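Local coordinates for CysQ, sulfite synthesis pathway protein (Bacteroides thetaiotaomicron VPI-5482, PDB 3B8B), which probably hydrolyses adenosine 3',5'-bisphosphate to AMP and phosphate with the help of magnesium, as a bacterial member of the inositol monophosphatase superfamily, at residues L101-P106 with T244-T249; T121-L126 with G135-P140. All coordinates share one frame; numbering follows the deposited sequence.

Contact 1 (L101-P106 with T244-T249); sequences LWIVDP and TMEWDT
The indole of Trp247 meets strand 100-108 obliquely at Val104 O and Asp105 CB, the latter 3.8 Å from its CD1. On one face of the ring, 3.3 Å above the plane and toward the rim, sits CB of selenomethionine Met245; Asp248 OD1 lies in plane at the edge. With chi1 at 44°, CG is wedged between the backbone N and carbonyl carbon of Trp247, which brings CD1 beside Asp105 CB. Trp247 CB itself lies 3.3 Å from Val104 O. The Asp105 carboxylate stands steeply to the indole, their planes 71° apart. Asp105 OD1 accepts a hydrogen bond from Leu107 N, just beyond the segment, leaving OD2 turned toward Asp248. Both aspartates are predicted magnesium ligands, and their carboxylates converge; the exact oxygen spacing is doubtful. Nearer the backbone, Ile103 CG2 packs 3.7 Å from Trp247 CB, and Ile103 CD1 comes within 3.5 Å of Glu246 OE1, a van der Waals contact; that oxygen accepts a hydrogen bond from Asn275 N. One water donates to both Ile103 O (3.0 Å) and Trp247 O (2.8 Å), bridging the backbones. The contact sets the N-terminal end of helix 246-258 against strand 100-108, itself flanked by strands 82-84 and 121-128.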
ATOM      1  N   LEU A 101       8.692 -12.852   4.746  1.00 20.11           N
ATOM      2  CA  LEU A 101       8.041 -13.063   3.462  1.00 19.50           C
ATOM      3  C   LEU A 101       7.615 -11.746   2.847  1.00 19.57           C
ATOM      4  O   LEU A 101       7.402 -10.755   3.554  1.00 19.49           O
ATOM      5  CB  LEU A 101       6.823 -13.984   3.600  1.00 20.00           C
ATOM      6  CG  LEU A 101       5.577 -13.394   4.280  1.00 20.07           C
ATOM      7  CD1 LEU A 101       4.322 -14.244   3.971  1.00 22.57           C
ATOM      8  CD2 LEU A 101       5.795 -13.289   5.775  1.00 21.80           C
ATOM      9  N   TRP A 102       7.479 -11.754   1.524  1.00 18.57           N
ATOM     10  CA  TRP A 102       6.868 -10.651   0.810  1.00 18.49           C
ATOM     11  C   TRP A 102       5.358 -10.873   0.797  1.00 18.86           C
ATOM     12  O   TRP A 102       4.887 -11.986   0.567  1.00 19.67           O
ATOM     13  CB  TRP A 102       7.345 -10.595  -0.633  1.00 18.41           C
ATOM     14  CG  TRP A 102       8.812 -10.349  -0.783  1.00 17.34           C
ATOM     15  CD1 TRP A 102       9.783 -11.260  -1.113  1.00 18.72           C
ATOM     16  CD2 TRP A 102       9.480  -9.088  -0.637  1.00 16.48           C
ATOM     17  NE1 TRP A 102      11.010 -10.640  -1.169  1.00 18.87           N
ATOM     18  CE2 TRP A 102      10.864  -9.315  -0.867  1.00 17.56           C
ATOM     19  CE3 TRP A 102       9.051  -7.785  -0.336  1.00 17.85           C
ATOM     20  CZ2 TRP A 102      11.807  -8.278  -0.824  1.00 16.96           C
ATOM     21  CZ3 TRP A 102      10.005  -6.762  -0.259  1.00 18.49           C
ATOM     22  CH2 TRP A 102      11.350  -7.013  -0.516  1.00 18.46           C
ATOM     23  N   ILE A 103       4.608  -9.804   1.038  1.00 18.60           N
ATOM     24  CA  ILE A 103       3.150  -9.815   0.916  1.00 18.87           C
ATOM     25  C   ILE A 103       2.779  -8.727  -0.090  1.00 18.21           C
ATOM     26  O   ILE A 103       3.073  -7.526   0.121  1.00 18.90           O
ATOM     27  CB  ILE A 103       2.428  -9.612   2.258  1.00 19.03           C
ATOM     28  CG1 ILE A 103       2.903 -10.652   3.273  1.00 20.25           C
ATOM     29  CG2 ILE A 103       0.896  -9.746   2.051  1.00 19.03           C
ATOM     30  CD1 ILE A 103       2.127 -10.660   4.596  1.00 20.30           C
ATOM     31  N   VAL A 104       2.158  -9.166  -1.186  1.00 19.33           N
ATOM     32  CA  VAL A 104       2.021  -8.342  -2.400  1.00 19.19           C
ATOM     33  C   VAL A 104       0.603  -8.292  -2.947  1.00 17.87           C
ATOM     34  O   VAL A 104      -0.059  -9.319  -3.029  1.00 18.69           O
ATOM     35  CB  VAL A 104       2.926  -8.933  -3.501  1.00 19.88           C
ATOM     36  CG1 VAL A 104       2.705  -8.223  -4.851  1.00 22.82           C
ATOM     37  CG2 VAL A 104       4.411  -8.858  -3.064  1.00 19.54           C
ATOM     38  N   ASP A 105       0.142  -7.097  -3.301  1.00 18.90           N
ATOM     39  CA  ASP A 105      -1.014  -6.964  -4.184  1.00 18.56           C
ATOM     40  C   ASP A 105      -0.557  -6.197  -5.411  1.00 19.00           C
ATOM     41  O   ASP A 105      -0.292  -5.005  -5.329  1.00 19.56           O
ATOM     42  CB  ASP A 105      -2.215  -6.283  -3.545  1.00 19.92           C
ATOM     43  CG  ASP A 105      -3.460  -6.344  -4.441  1.00 21.13           C
ATOM     44  OD1 ASP A 105      -3.358  -6.782  -5.608  1.00 22.04           O
ATOM     45  OD2 ASP A 105      -4.570  -5.978  -3.944  1.00 21.30           O
ATOM     46  N   PRO A 106      -0.441  -6.895  -6.533  1.00 19.35           N
ATOM     47  CA  PRO A 106       0.073  -6.225  -7.746  1.00 19.93           C
ATOM     48  C   PRO A 106      -0.796  -5.078  -8.245  1.00 20.21           C
ATOM     49  O   PRO A 106      -0.291  -4.166  -8.904  1.00 19.97           O
ATOM     50  CB  PRO A 106       0.116  -7.363  -8.787  1.00 20.28           C
ATOM     51  CG  PRO A 106       0.158  -8.615  -7.965  1.00 23.24           C
ATOM     52  CD  PRO A 106      -0.706  -8.320  -6.777  1.00 20.33           C
ATOM     53  N   THR A 244     -10.812  -6.260   4.523  1.00 20.27           N
ATOM     54  CA  THR A 244      -9.710  -6.026   3.569  1.00 20.55           C
ATOM     55  C   THR A 244      -8.758  -7.198   3.742  1.00 20.86           C
ATOM     56  O   THR A 244      -8.880  -7.936   4.690  1.00 19.34           O
ATOM     57  CB  THR A 244      -8.969  -4.714   3.854  1.00 20.84           C
ATOM     58  OG1 THR A 244      -8.320  -4.776   5.135  1.00 20.46           O
ATOM     59  CG2 THR A 244      -9.884  -3.489   3.767  1.00 20.74           C
HETATM   60  N   MSE A 245      -7.844  -7.379   2.786  1.00 20.81           N
HETATM   61  CA  MSE A 245      -6.882  -8.452   2.806  1.00 20.89           C
HETATM   62  C   MSE A 245      -5.502  -7.924   3.233  1.00 19.52           C
HETATM   63  O   MSE A 245      -5.150  -6.768   2.970  1.00 19.52           O
HETATM   64  CB  MSE A 245      -6.756  -9.116   1.418  1.00 21.70           C
HETATM   65  CG  MSE A 245      -8.048  -9.661   0.864  1.00 25.20           C
HETATM   66 SE   MSE A 245      -8.726 -11.109   1.977  0.80 32.86          SE
HETATM   67  CE  MSE A 245      -7.553 -12.476   1.480  1.00 26.63           C
ATOM     68  N   GLU A 246      -4.720  -8.796   3.854  1.00 20.20           N
ATOM     69  CA  GLU A 246      -3.374  -8.437   4.330  1.00 19.91           C
ATOM     70  C   GLU A 246      -2.526  -7.706   3.299  1.00 19.60           C
ATOM     71  O   GLU A 246      -1.828  -6.758   3.615  1.00 19.83           O
ATOM     72  CB  GLU A 246      -2.599  -9.652   4.787  1.00 19.77           C
ATOM     73  CG  GLU A 246      -3.063 -10.256   6.120  1.00 19.42           C
ATOM     74  CD  GLU A 246      -2.135 -11.340   6.615  1.00 21.19           C
ATOM     75  OE1 GLU A 246      -0.957 -11.399   6.156  1.00 20.59           O
ATOM     76  OE2 GLU A 246      -2.546 -12.120   7.496  1.00 19.31           O
ATOM     77  N   TRP A 247      -2.577  -8.187   2.065  1.00 19.37           N
ATOM     78  CA  TRP A 247      -1.771  -7.610   0.988  1.00 19.64           C
ATOM     79  C   TRP A 247      -2.166  -6.193   0.606  1.00 19.86           C
ATOM     80  O   TRP A 247      -1.392  -5.493  -0.041  1.00 20.26           O
ATOM     81  CB  TRP A 247      -1.741  -8.523  -0.249  1.00 19.76           C
ATOM     82  CG  TRP A 247      -2.994  -9.135  -0.674  1.00 19.97           C
ATOM     83  CD1 TRP A 247      -4.141  -8.513  -1.135  1.00 20.81           C
ATOM     84  CD2 TRP A 247      -3.255 -10.529  -0.708  1.00 21.33           C
ATOM     85  NE1 TRP A 247      -5.091  -9.473  -1.435  1.00 21.53           N
ATOM     86  CE2 TRP A 247      -4.564 -10.707  -1.192  1.00 21.08           C
ATOM     87  CE3 TRP A 247      -2.494 -11.653  -0.391  1.00 23.17           C
ATOM     88  CZ2 TRP A 247      -5.130 -11.972  -1.344  1.00 23.01           C
ATOM     89  CZ3 TRP A 247      -3.061 -12.908  -0.540  1.00 23.41           C
ATOM     90  CH2 TRP A 247      -4.365 -13.049  -1.005  1.00 22.64           C
ATOM     91  N   ASP A 248      -3.363  -5.735   0.997  1.00 19.70           N
ATOM     92  CA  ASP A 248      -3.726  -4.361   0.733  1.00 20.21           C
ATOM     93  C   ASP A 248      -3.350  -3.368   1.818  1.00 19.87           C
ATOM     94  O   ASP A 248      -3.449  -2.168   1.606  1.00 21.14           O
ATOM     95  CB  ASP A 248      -5.171  -4.297   0.338  1.00 21.69           C
ATOM     96  CG  ASP A 248      -5.391  -5.025  -0.969  1.00 23.36           C
ATOM     97  OD1 ASP A 248      -4.486  -4.916  -1.868  1.00 23.83           O
ATOM     98  OD2 ASP A 248      -6.369  -5.749  -1.091  1.00 22.66           O
ATOM     99  N   THR A 249      -2.961  -3.882   2.984  1.00 19.07           N
ATOM    100  CA  THR A 249      -2.528  -3.015   4.058  1.00 18.54           C
ATOM    101  C   THR A 249      -1.038  -3.090   4.408  1.00 18.15           C
ATOM    102  O   THR A 249      -0.498  -2.134   4.961  1.00 17.94           O
ATOM    103  CB  THR A 249      -3.328  -3.251   5.359  1.00 18.56           C
ATOM    104  OG1 THR A 249      -3.157  -4.576   5.837  1.00 19.01           O
ATOM    105  CG2 THR A 249      -4.851  -2.951   5.136  1.00 19.08           C
TER
HETATM  106  O   HOH W   1       1.314  -5.139   0.713  1.00 15.92           O

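Contact 2 (T121-L126 with G135-P140); sequences TVNIAL and GVIYVP
This is a beta hairpin in the middle of the six-stranded mixed sheet: strands 121-128 and 131-139 run antiparallel, their segment axes 4.6 Å apart and 169° in direction. Val122 and Tyr138 form one hydrogen-bonded pair, Val122 N to Tyr138 O at 2.9 Å, returned by Tyr138 N to Val122 O; Ile124 and Val136 form the next, where Val136 N donates to Ile124 O at 2.8 Å and Ile124 N returns a nearly straight bond (172°) to Val136 O. Between them Asn123 faces Ile137 as a non-hydrogen-bonded pair. Asn123 CG lies opposite the carbonyl carbon (chi1 -59°), bringing the amide to Ile137 and Thr121: OD1 lies 3.5 Å from Ile137 CG1 and is hydrogen-bonded to Ser224 OG, while Asn123 ND2 donates to Thr121 OG1 at 2.8 Å, tilted from the amide plane, so the amide's rotation is fixed. Thr121 OG1 is also hydrogen-bonded to Ser223 OG, and Thr121 CG2 lies on Ile137 CG2 (3.9 Å). On the other face Val122, Ile124, Val136 and Tyr138 pack against helix 20-43, with Val122 CG2 4.3 Å from Pro140 CG. Helix 246-258 covers the Asn123 and Ile137 face, the sheet-between-helices layering characteristic of the inositol monophosphatase fold.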
ATOM      1  N   THR A 121      -3.260   1.090  -7.067  1.00 18.99           N
ATOM      2  CA  THR A 121      -1.897   1.049  -6.565  1.00 19.39           C
ATOM      3  C   THR A 121      -1.280  -0.347  -6.719  1.00 18.99           C
ATOM      4  O   THR A 121      -1.980  -1.366  -6.803  1.00 18.96           O
ATOM      5  CB  THR A 121      -1.854   1.365  -5.050  1.00 20.16           C
ATOM      6  OG1 THR A 121      -2.667   0.404  -4.353  1.00 20.98           O
ATOM      7  CG2 THR A 121      -2.356   2.795  -4.737  1.00 19.93           C
ATOM      8  N   VAL A 122       0.044  -0.357  -6.732  1.00 17.75           N
ATOM      9  CA  VAL A 122       0.849  -1.565  -6.560  1.00 17.72           C
ATOM     10  C   VAL A 122       1.345  -1.557  -5.112  1.00 17.93           C
ATOM     11  O   VAL A 122       1.797  -0.504  -4.623  1.00 18.18           O
ATOM     12  CB  VAL A 122       2.059  -1.561  -7.516  1.00 18.01           C
ATOM     13  CG1 VAL A 122       2.842  -2.880  -7.400  1.00 18.39           C
ATOM     14  CG2 VAL A 122       1.627  -1.321  -8.987  1.00 18.58           C
ATOM     15  N   ASN A 123       1.263  -2.710  -4.432  1.00 18.66           N
ATOM     16  CA  ASN A 123       1.575  -2.816  -2.999  1.00 18.48           C
ATOM     17  C   ASN A 123       2.544  -3.973  -2.742  1.00 18.24           C
ATOM     18  O   ASN A 123       2.222  -5.125  -3.061  1.00 18.96           O
ATOM     19  CB  ASN A 123       0.318  -3.026  -2.141  1.00 18.67           C
ATOM     20  CG  ASN A 123      -0.665  -1.893  -2.298  1.00 19.39           C
ATOM     21  OD1 ASN A 123      -0.686  -0.989  -1.486  1.00 20.23           O
ATOM     22  ND2 ASN A 123      -1.441  -1.924  -3.398  1.00 20.95           N
ATOM     23  N   ILE A 124       3.725  -3.652  -2.217  1.00 17.96           N
ATOM     24  CA  ILE A 124       4.762  -4.663  -1.872  1.00 18.22           C
ATOM     25  C   ILE A 124       5.286  -4.407  -0.453  1.00 18.13           C
ATOM     26  O   ILE A 124       5.759  -3.312  -0.160  1.00 18.74           O
ATOM     27  CB  ILE A 124       5.917  -4.657  -2.872  1.00 18.35           C
ATOM     28  CG1 ILE A 124       5.416  -5.007  -4.283  1.00 19.03           C
ATOM     29  CG2 ILE A 124       7.002  -5.683  -2.432  1.00 18.62           C
ATOM     30  CD1 ILE A 124       6.525  -4.844  -5.347  1.00 20.30           C
ATOM     31  N   ALA A 125       5.143  -5.398   0.428  1.00 18.38           N
ATOM     32  CA  ALA A 125       5.647  -5.330   1.782  1.00 17.80           C
ATOM     33  C   ALA A 125       6.575  -6.500   2.066  1.00 17.83           C
ATOM     34  O   ALA A 125       6.302  -7.634   1.615  1.00 18.27           O
ATOM     35  CB  ALA A 125       4.476  -5.386   2.792  1.00 18.77           C
ATOM     36  N   LEU A 126       7.600  -6.227   2.860  1.00 18.40           N
ATOM     37  CA  LEU A 126       8.381  -7.288   3.514  1.00 18.86           C
ATOM     38  C   LEU A 126       7.874  -7.348   4.943  1.00 19.21           C
ATOM     39  O   LEU A 126       7.871  -6.328   5.661  1.00 20.13           O
ATOM     40  CB  LEU A 126       9.890  -7.020   3.503  1.00 18.66           C
ATOM     41  CG  LEU A 126      10.733  -8.241   3.882  1.00 20.23           C
ATOM     42  CD1 LEU A 126      10.597  -9.344   2.831  1.00 19.30           C
ATOM     43  CD2 LEU A 126      12.182  -7.805   4.089  1.00 20.96           C
ATOM     44  N   GLY A 135       7.908  -1.298   3.098  1.00 19.33           N
ATOM     45  CA  GLY A 135       6.757  -1.193   2.210  1.00 18.64           C
ATOM     46  C   GLY A 135       7.013  -0.264   1.041  1.00 18.52           C
ATOM     47  O   GLY A 135       7.739   0.707   1.158  1.00 18.27           O
ATOM     48  N   VAL A 136       6.368  -0.575  -0.079  1.00 18.87           N
ATOM     49  CA  VAL A 136       6.373   0.270  -1.251  1.00 19.55           C
ATOM     50  C   VAL A 136       4.963   0.303  -1.794  1.00 19.60           C
ATOM     51  O   VAL A 136       4.334  -0.743  -1.974  1.00 19.06           O
ATOM     52  CB  VAL A 136       7.339  -0.266  -2.356  1.00 20.28           C
ATOM     53  CG1 VAL A 136       7.319   0.710  -3.562  1.00 20.65           C
ATOM     54  CG2 VAL A 136       8.757  -0.412  -1.804  1.00 24.65           C
ATOM     55  N   ILE A 137       4.473   1.516  -2.050  1.00 19.19           N
ATOM     56  CA  ILE A 137       3.225   1.715  -2.786  1.00 18.82           C
ATOM     57  C   ILE A 137       3.513   2.609  -3.969  1.00 18.52           C
ATOM     58  O   ILE A 137       4.113   3.683  -3.797  1.00 19.28           O
ATOM     59  CB  ILE A 137       2.162   2.365  -1.893  1.00 18.76           C
ATOM     60  CG1 ILE A 137       1.775   1.383  -0.796  1.00 19.29           C
ATOM     61  CG2 ILE A 137       0.927   2.855  -2.693  1.00 18.46           C
ATOM     62  CD1 ILE A 137       0.825   2.009   0.290  1.00 19.52           C
ATOM     63  N   TYR A 138       3.121   2.155  -5.153  1.00 17.92           N
ATOM     64  CA  TYR A 138       3.260   2.953  -6.366  1.00 18.18           C
ATOM     65  C   TYR A 138       1.884   3.233  -6.941  1.00 18.47           C
ATOM     66  O   TYR A 138       1.051   2.325  -7.044  1.00 20.15           O
ATOM     67  CB  TYR A 138       4.140   2.257  -7.407  1.00 18.63           C
ATOM     68  CG  TYR A 138       4.453   3.129  -8.613  1.00 18.00           C
ATOM     69  CD1 TYR A 138       4.955   4.434  -8.461  1.00 18.76           C
ATOM     70  CD2 TYR A 138       4.284   2.654  -9.917  1.00 18.08           C
ATOM     71  CE1 TYR A 138       5.244   5.208  -9.566  1.00 19.53           C
ATOM     72  CE2 TYR A 138       4.564   3.438 -11.002  1.00 19.15           C
ATOM     73  CZ  TYR A 138       5.057   4.692 -10.834  1.00 19.10           C
ATOM     74  OH  TYR A 138       5.364   5.449 -11.945  1.00 19.39           O
ATOM     75  N   VAL A 139       1.643   4.505  -7.266  1.00 18.84           N
ATOM     76  CA  VAL A 139       0.382   4.974  -7.832  1.00 18.94           C
ATOM     77  C   VAL A 139       0.657   5.290  -9.312  1.00 18.97           C
ATOM     78  O   VAL A 139       1.154   6.373  -9.644  1.00 18.75           O
ATOM     79  CB  VAL A 139      -0.129   6.252  -7.122  1.00 19.37           C
ATOM     80  CG1 VAL A 139      -1.562   6.547  -7.590  1.00 19.89           C
ATOM     81  CG2 VAL A 139      -0.063   6.092  -5.588  1.00 18.94           C
ATOM     82  N   PRO A 140       0.451   4.298 -10.198  1.00 19.31           N
ATOM     83  CA  PRO A 140       0.968   4.482 -11.565  1.00 19.30           C
ATOM     84  C   PRO A 140       0.443   5.694 -12.339  1.00 19.36           C
ATOM     85  O   PRO A 140       1.208   6.350 -13.061  1.00 20.13           O
ATOM     86  CB  PRO A 140       0.599   3.164 -12.258  1.00 19.81           C
ATOM     87  CG  PRO A 140       0.495   2.173 -11.173  1.00 20.03           C
ATOM     88  CD  PRO A 140      -0.108   2.938 -10.012  1.00 20.27           C
TER

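How the contacts relate
Contacts 1 and 2 meet along neighbouring strands of one sheet, 100-108 and 121-128, with centres about 9 Å apart. Probable backbone hydrogen bonds join them: Ile103 N to Ala125 O at 2.8 Å and Asp105 N to Asn123 O at 2.9 Å. Helix 246-258 serves both, since its first turn carries Trp247 and Asp248 in contact 1 and its next residues, Ala250 and Ala251, lie on Ala125, Asn123 and Ile137 of contact 2. The predicted magnesium site lies where they join: Asp105 and Asp248 come from contact 1, alongside Glu85 and Asp108, while the Asn123 side chain approaches those of Asp105 and Asp108 to about 4 Å, consistent with a second-shell place.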